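Local coordinates for protein 4-amino-4-deoxychorismate lyase (Legionella pneumophila, PDB 3LUL) that belongs to the class IV aminotransferase family of pyridoxal-phosphate proteins, with the cofactor bound covalently and two copies of the chain in the assembly, at residues I127-K133 against A163-E169; T173-N179 against D195-G200. One frame throughout, in Å; residues are numbered along the deposited sequence.

Overall arrangement
Coming from the N terminus, the chain runs along strand 122-131, passes through position 141, where the modified lysine LLP sits, and makes helix 146-157 before strand 162-167 returns beside strand 122-131. Contact 1 closes that excursion as a parallel strand pair with the helix packed against it. The chain then folds back antiparallel into strand 172-175, where contact 2 begins. It closes the loop that holds strands 179-184 and 187-190, ending on the segment before helix 201-212. Contacts 1 and 2 are therefore in series, neither nested nor crossed, with their centres about 11 Å apart. They join directly, through Phe165 O to Thr173 N and Asn167 ND2 to Asp195 O, each 2.9 Å and probably a hydrogen bond.

Contact 1 of 2, residues I127-K133 against A163-E169; sequences INWLRDK and ALFFNTE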
loop_
_atom_site.group_PDB
_atom_site.type_symbol
_atom_site.label_atom_id
_atom_site.label_comp_id
_atom_site.label_asym_id
_atom_site.label_seq_id
_atom_site.Cartn_x
_atom_site.Cartn_y
_atom_site.Cartn_z
ATOM N N ILE B 127 -14.263 0.147 -10.780
ATOM C CA ILE B 127 -12.919 -0.313 -11.075
ATOM C C ILE B 127 -12.953 -1.791 -11.512
ATOM O O ILE B 127 -13.713 -2.593 -10.962
ATOM C CB ILE B 127 -12.052 -0.083 -9.818
ATOM C CG1 ILE B 127 -11.799 1.440 -9.632
ATOM C CG2 ILE B 127 -10.767 -0.874 -9.851
ATOM C CD1 ILE B 127 -10.867 2.111 -10.622
ATOM N N ASN B 128 -12.092 -2.143 -12.460
ATOM C CA ASN B 128 -12.105 -3.486 -13.067
ATOM C C ASN B 128 -11.384 -4.544 -12.220
ATOM O O ASN B 128 -11.755 -5.709 -12.224
ATOM C CB ASN B 128 -11.506 -3.481 -14.488
ATOM C CG ASN B 128 -10.044 -3.116 -14.513
ATOM O OD1 ASN B 128 -9.643 -2.072 -13.990
ATOM N ND2 ASN B 128 -9.228 -3.984 -15.117
ATOM N N TRP B 129 -10.332 -4.159 -11.526
ATOM C CA TRP B 129 -9.672 -5.129 -10.661
ATOM C C TRP B 129 -10.480 -5.325 -9.354
ATOM O O TRP B 129 -11.150 -4.381 -8.858
ATOM C CB TRP B 129 -8.214 -4.754 -10.413
ATOM C CG TRP B 129 -7.970 -3.555 -9.548
ATOM C CD1 TRP B 129 -7.961 -3.516 -8.190
ATOM C CD2 TRP B 129 -7.616 -2.234 -9.986
ATOM N NE1 TRP B 129 -7.668 -2.257 -7.764
ATOM C CE2 TRP B 129 -7.422 -1.459 -8.849
ATOM C CE3 TRP B 129 -7.440 -1.640 -11.238
ATOM C CZ2 TRP B 129 -7.084 -0.090 -8.909
ATOM C CZ3 TRP B 129 -7.080 -0.258 -11.283
ATOM C CH2 TRP B 129 -6.924 0.475 -10.135
ATOM N N LEU B 130 -10.439 -6.560 -8.826
ATOM C CA LEU B 130 -11.207 -6.945 -7.637
ATOM C C LEU B 130 -10.326 -7.124 -6.400
ATOM O O LEU B 130 -9.148 -7.435 -6.518
ATOM C CB LEU B 130 -12.000 -8.206 -7.925
ATOM C CG LEU B 130 -12.910 -8.164 -9.184
ATOM C CD1 LEU B 130 -13.632 -9.537 -9.384
ATOM C CD2 LEU B 130 -13.929 -7.034 -9.175
ATOM N N ARG B 131 -10.935 -6.974 -5.228
ATOM C CA ARG B 131 -10.273 -7.150 -3.931
ATOM C C ARG B 131 -10.766 -8.414 -3.249
ATOM O O ARG B 131 -11.956 -8.688 -3.219
ATOM C CB ARG B 131 -10.539 -5.962 -3.003
ATOM C CG ARG B 131 -9.967 -4.679 -3.492
ATOM C CD ARG B 131 -10.445 -3.444 -2.698
ATOM N NE ARG B 131 -9.670 -2.282 -3.127
ATOM C CZ ARG B 131 -9.833 -1.064 -2.603
ATOM N NH1 ARG B 131 -10.749 -0.866 -1.667
ATOM N NH2 ARG B 131 -9.077 -0.056 -3.009
ATOM N N ASP B 132 -9.849 -9.176 -2.668
ATOM C CA ASP B 132 -10.225 -10.298 -1.807
ATOM C C ASP B 132 -10.672 -9.727 -0.475
ATOM O O ASP B 132 -9.929 -9.042 0.201
ATOM C CB ASP B 132 -9.042 -11.249 -1.591
ATOM C CG ASP B 132 -9.459 -12.600 -1.044
ATOM O OD1 ASP B 132 -10.488 -12.667 -0.351
ATOM O OD2 ASP B 132 -8.756 -13.596 -1.310
ATOM N N LYS B 133 -11.901 -10.043 -0.069
ATOM C CA LYS B 133 -12.399 -9.608 1.231
ATOM C C LYS B 133 -11.528 -10.127 2.406
ATOM O O LYS B 133 -11.544 -9.563 3.507
ATOM C CB LYS B 133 -13.866 -10.084 1.393
ATOM C CG LYS B 133 -14.009 -11.568 1.644
ATOM C CD LYS B 133 -15.490 -11.988 1.698
ATOM C CE LYS B 133 -15.627 -13.416 2.188
ATOM N NZ LYS B 133 -16.944 -13.968 1.765
ATOM N N ALA B 163 -13.852 6.526 -7.704
ATOM C CA ALA B 163 -13.887 5.146 -8.153
ATOM C C ALA B 163 -14.507 4.282 -7.073
ATOM O O ALA B 163 -14.294 4.533 -5.879
ATOM C CB ALA B 163 -12.470 4.659 -8.418
ATOM N N LEU B 164 -15.254 3.275 -7.506
ATOM C CA LEU B 164 -15.932 2.301 -6.682
ATOM C C LEU B 164 -15.324 0.906 -6.889
ATOM O O LEU B 164 -15.191 0.415 -8.033
ATOM C CB LEU B 164 -17.413 2.273 -7.025
ATOM C CG LEU B 164 -18.309 1.419 -6.154
ATOM C CD1 LEU B 164 -18.404 1.958 -4.702
ATOM C CD2 LEU B 164 -19.728 1.390 -6.811
ATOM N N PHE B 165 -14.932 0.286 -5.786
ATOM C CA PHE B 165 -14.355 -1.056 -5.781
ATOM C C PHE B 165 -15.364 -2.157 -5.426
ATOM O O PHE B 165 -16.294 -1.966 -4.618
ATOM C CB PHE B 165 -13.194 -1.146 -4.799
ATOM C CG PHE B 165 -12.132 -0.125 -5.043
ATOM C CD1 PHE B 165 -11.093 -0.373 -5.937
ATOM C CD2 PHE B 165 -12.159 1.082 -4.392
ATOM C CE1 PHE B 165 -10.076 0.556 -6.164
ATOM C CE2 PHE B 165 -11.143 2.044 -4.616
ATOM C CZ PHE B 165 -10.106 1.779 -5.522
ATOM N N PHE B 166 -15.107 -3.306 -6.030
ATOM C CA PHE B 166 -15.798 -4.548 -5.816
ATOM C C PHE B 166 -14.839 -5.653 -5.310
ATOM O O PHE B 166 -13.607 -5.615 -5.561
ATOM C CB PHE B 166 -16.462 -4.972 -7.105
ATOM C CG PHE B 166 -17.597 -4.052 -7.539
ATOM C CD1 PHE B 166 -17.328 -2.818 -8.122
ATOM C CD2 PHE B 166 -18.924 -4.423 -7.348
ATOM C CE1 PHE B 166 -18.395 -1.941 -8.487
ATOM C CE2 PHE B 166 -19.968 -3.558 -7.726
ATOM C CZ PHE B 166 -19.692 -2.339 -8.294
ATOM N N ASN B 167 -15.396 -6.598 -4.557
ATOM C CA ASN B 167 -14.623 -7.739 -4.087
ATOM C C ASN B 167 -14.695 -8.880 -5.113
ATOM O O ASN B 167 -15.387 -8.761 -6.141
ATOM C CB ASN B 167 -14.965 -8.178 -2.636
ATOM C CG ASN B 167 -16.357 -8.752 -2.469
ATOM O OD1 ASN B 167 -16.954 -9.264 -3.410
ATOM N ND2 ASN B 167 -16.858 -8.712 -1.227
ATOM N N THR B 168 -13.949 -9.954 -4.852
ATOM C CA THR B 168 -13.877 -11.096 -5.765
ATOM C C THR B 168 -15.145 -11.963 -5.785
ATOM O O THR B 168 -15.260 -12.881 -6.604
ATOM C CB THR B 168 -12.597 -11.960 -5.489
ATOM O OG1 THR B 168 -12.634 -12.418 -4.137
ATOM C CG2 THR B 168 -11.307 -11.141 -5.729
ATOM N N GLU B 169 -16.134 -11.625 -4.948
ATOM C CA GLU B 169 -17.471 -12.218 -5.026
ATOM C C GLU B 169 -18.427 -11.287 -5.788
ATOM O O GLU B 169 -19.619 -11.509 -5.769
ATOM C CB GLU B 169 -18.000 -12.517 -3.609
ATOM C CG GLU B 169 -17.137 -13.563 -2.866
ATOM C CD GLU B 169 -17.442 -13.665 -1.371
ATOM O OE1 GLU B 169 -18.213 -12.840 -0.836
ATOM O OE2 GLU B 169 -16.896 -14.570 -0.705
HETATM O O HOH W 1 -13.234 -3.055 -8.227
HETATM O O HOH W 2 -13.802 -11.479 -1.730
#
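Segments 127-133 and 163-169 run parallel, and a corner at Asn128 and Trp129 interrupts their pairing. Before the corner, Ile127 N donates to Leu164 O (2.9 Å); after it, Arg131 N donates to Phe166 O (3.0 Å) and Arg131 O accepts from Thr168 N (2.9 Å). Water 1 fills the gap the corner opens, bound by Ile127 O, Trp129 O and Phe166 N. Ile127 is the bump at one end: its CG1 sits 3.5 Å from Ala163 CB and its CG2 4.0 Å from Phe165 CD1, with Ala151 of helix 146-157 also touching all three residues. Leu130 shares a face with Phe166 and wedges between Phe166 CB (3.9 Å from Leu130 CD2) and Thr168 CG2 (3.7 Å from Leu130 CB). On the other face, Arg131 stretches out so that its guanidinium lies flat on the Phe165 ring, centres 3.5 Å apart, while Trp129 NE1 meets the edge of that ring. Past the strands, Lys133 NZ reaches Glu169 OE2 (2.5 Å) in a salt bridge. Asp132 turns instead to Leu130 N of the second subunit. The buried charge of Arg131 is thus met by a salt bridge to Glu147, which also accepts from Trp129 NE1, and by the face of Phe165.

Contact 2 of 2, residues T173-N179 against D195-G200; sequences TETTCAN and DGILPG
This contact lines the cofactor site: Glu174 OE1 makes a weak hydrogen bond with N1 of LLP at position 141. Thr173 and Glu174 face loop 195-200, the CA atoms of Thr173 and Ile197 5.4 Å apart. Glu174 (chi1 p, chi2 t) accepts through OE1 from Leu198 N at 2.9 Å. Water 3 accepts from Thr173 OG1 (2.8 Å) and donates to Glu174 OE2 (3.2 Å) and Gly196 O (2.9 Å), while Ile197 CG2 packs 3.6 Å from Thr173 CB. At phi/psi 94/49 a CB on Gly196 would jam against the carbonyl O of Asp195. The chain then loops away through an ST turn, Cys177 N to Thr175 OG1 (3.3 Å), closed by Thr175 N to Ala178 O (2.9 Å). It returns at Asn179 (chi1 m), whose ND2 donates to Leu198 O at 2.9 Å. Pro199 centres an inverse gamma turn; Gly200, N-cap of helix 201-212, has its CA 3.2 Å from Asn179 OD1, leaving no room for a CB. A strand glutamate at the pyridine nitrogen typifies the fold-type IV pyridoxal-phosphate site.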
loop_
_atom_site.group_PDB
_atom_site.type_symbol
_atom_site.label_atom_id
_atom_site.label_comp_id
_atom_site.label_asym_id
_atom_site.label_seq_id
_atom_site.Cartn_x
_atom_site.Cartn_y
_atom_site.Cartn_z
ATOM N N THR B 173 -17.844 -2.779 -2.325
ATOM C CA THR B 173 -17.206 -2.487 -1.037
ATOM C C THR B 173 -17.353 -0.981 -0.720
ATOM O O THR B 173 -18.259 -0.592 0.006
ATOM C CB THR B 173 -15.757 -3.004 -0.950
ATOM O OG1 THR B 173 -14.897 -2.383 -1.944
ATOM C CG2 THR B 173 -15.783 -4.499 -1.140
ATOM N N GLU B 174 -16.498 -0.157 -1.305
ATOM C CA GLU B 174 -16.404 1.263 -0.950
ATOM C C GLU B 174 -15.717 2.002 -2.065
ATOM O O GLU B 174 -15.263 1.379 -3.027
ATOM C CB GLU B 174 -15.583 1.387 0.338
ATOM C CG GLU B 174 -14.186 0.865 0.171
ATOM C CD GLU B 174 -13.459 0.621 1.473
ATOM O OE1 GLU B 174 -14.012 0.929 2.545
ATOM O OE2 GLU B 174 -12.300 0.178 1.393
ATOM N N THR B 175 -15.625 3.330 -1.951
ATOM C CA THR B 175 -14.825 4.108 -2.879
ATOM C C THR B 175 -13.370 4.293 -2.404
ATOM O O THR B 175 -12.903 3.595 -1.501
ATOM C CB THR B 175 -15.477 5.509 -3.177
ATOM O OG1 THR B 175 -15.328 6.373 -2.050
ATOM C CG2 THR B 175 -16.970 5.346 -3.592
ATOM N N THR B 176 -12.659 5.222 -3.023
ATOM C CA THR B 176 -11.291 5.578 -2.586
ATOM C C THR B 176 -11.218 6.259 -1.221
ATOM O O THR B 176 -10.146 6.341 -0.616
ATOM C CB THR B 176 -10.599 6.507 -3.574
ATOM O OG1 THR B 176 -11.247 7.793 -3.604
ATOM C CG2 THR B 176 -10.568 5.883 -4.982
ATOM N N CYS B 177 -12.343 6.798 -0.753
ATOM C CA CYS B 177 -12.333 7.592 0.478
ATOM C C CYS B 177 -13.626 7.582 1.284
ATOM O O CYS B 177 -13.756 8.350 2.235
ATOM C CB CYS B 177 -11.990 9.041 0.091
ATOM S SG CYS B 177 -13.292 9.836 -0.867
ATOM N N ALA B 178 -14.560 6.695 0.958
ATOM C CA ALA B 178 -15.882 6.766 1.536
ATOM C C ALA B 178 -16.618 5.438 1.450
ATOM O O ALA B 178 -16.350 4.616 0.553
ATOM C CB ALA B 178 -16.685 7.903 0.861
ATOM N N ASN B 179 -17.498 5.214 2.431
ATOM C CA ASN B 179 -18.404 4.089 2.414
ATOM C C ASN B 179 -19.602 4.432 1.525
ATOM O O ASN B 179 -19.906 5.611 1.298
ATOM C CB ASN B 179 -18.870 3.744 3.836
ATOM C CG ASN B 179 -17.737 3.158 4.699
ATOM O OD1 ASN B 179 -17.325 3.757 5.674
ATOM N ND2 ASN B 179 -17.222 1.989 4.304
ATOM N N ASP B 195 -17.776 -7.906 3.880
ATOM C CA ASP B 195 -17.509 -7.781 2.457
ATOM C C ASP B 195 -16.105 -7.224 2.155
ATOM O O ASP B 195 -15.702 -7.174 0.981
ATOM C CB ASP B 195 -18.564 -6.917 1.736
ATOM C CG ASP B 195 -19.951 -7.516 1.755
ATOM O OD1 ASP B 195 -20.060 -8.768 1.697
ATOM O OD2 ASP B 195 -20.933 -6.708 1.817
ATOM N N GLY B 196 -15.374 -6.794 3.194
ATOM C CA GLY B 196 -14.009 -6.333 3.078
ATOM C C GLY B 196 -13.888 -4.826 2.911
ATOM O O GLY B 196 -13.272 -4.333 1.964
ATOM N N ILE B 197 -14.573 -4.091 3.776
ATOM C CA ILE B 197 -14.611 -2.635 3.722
ATOM C C ILE B 197 -13.896 -2.045 4.915
ATOM O O ILE B 197 -13.632 -2.743 5.907
ATOM C CB ILE B 197 -16.085 -2.093 3.741
ATOM C CG1 ILE B 197 -16.810 -2.517 5.019
ATOM C CG2 ILE B 197 -16.845 -2.563 2.484
ATOM C CD1 ILE B 197 -18.179 -1.818 5.264
ATOM N N LEU B 198 -13.547 -0.782 4.794
ATOM C CA LEU B 198 -13.097 0.018 5.927
ATOM C C LEU B 198 -14.344 0.303 6.759
ATOM O O LEU B 198 -15.307 0.854 6.229
ATOM C CB LEU B 198 -12.462 1.316 5.424
ATOM C CG LEU B 198 -11.467 2.055 6.308
ATOM C CD1 LEU B 198 -12.162 2.743 7.423
ATOM C CD2 LEU B 198 -10.383 1.090 6.870
ATOM N N PRO B 199 -14.337 -0.067 8.061
ATOM C CA PRO B 199 -15.486 0.200 8.939
ATOM C C PRO B 199 -15.537 1.665 9.311
ATOM O O PRO B 199 -14.989 2.089 10.326
ATOM C CB PRO B 199 -15.196 -0.663 10.161
ATOM C CG PRO B 199 -13.667 -0.671 10.234
ATOM C CD PRO B 199 -13.181 -0.619 8.814
ATOM N N GLY B 200 -16.149 2.470 8.451
ATOM C CA GLY B 200 -16.118 3.910 8.662
ATOM C C GLY B 200 -16.827 4.328 9.939
ATOM O O GLY B 200 -17.822 3.693 10.394
HETATM O O HOH W 3 -12.637 -2.555 -0.290
#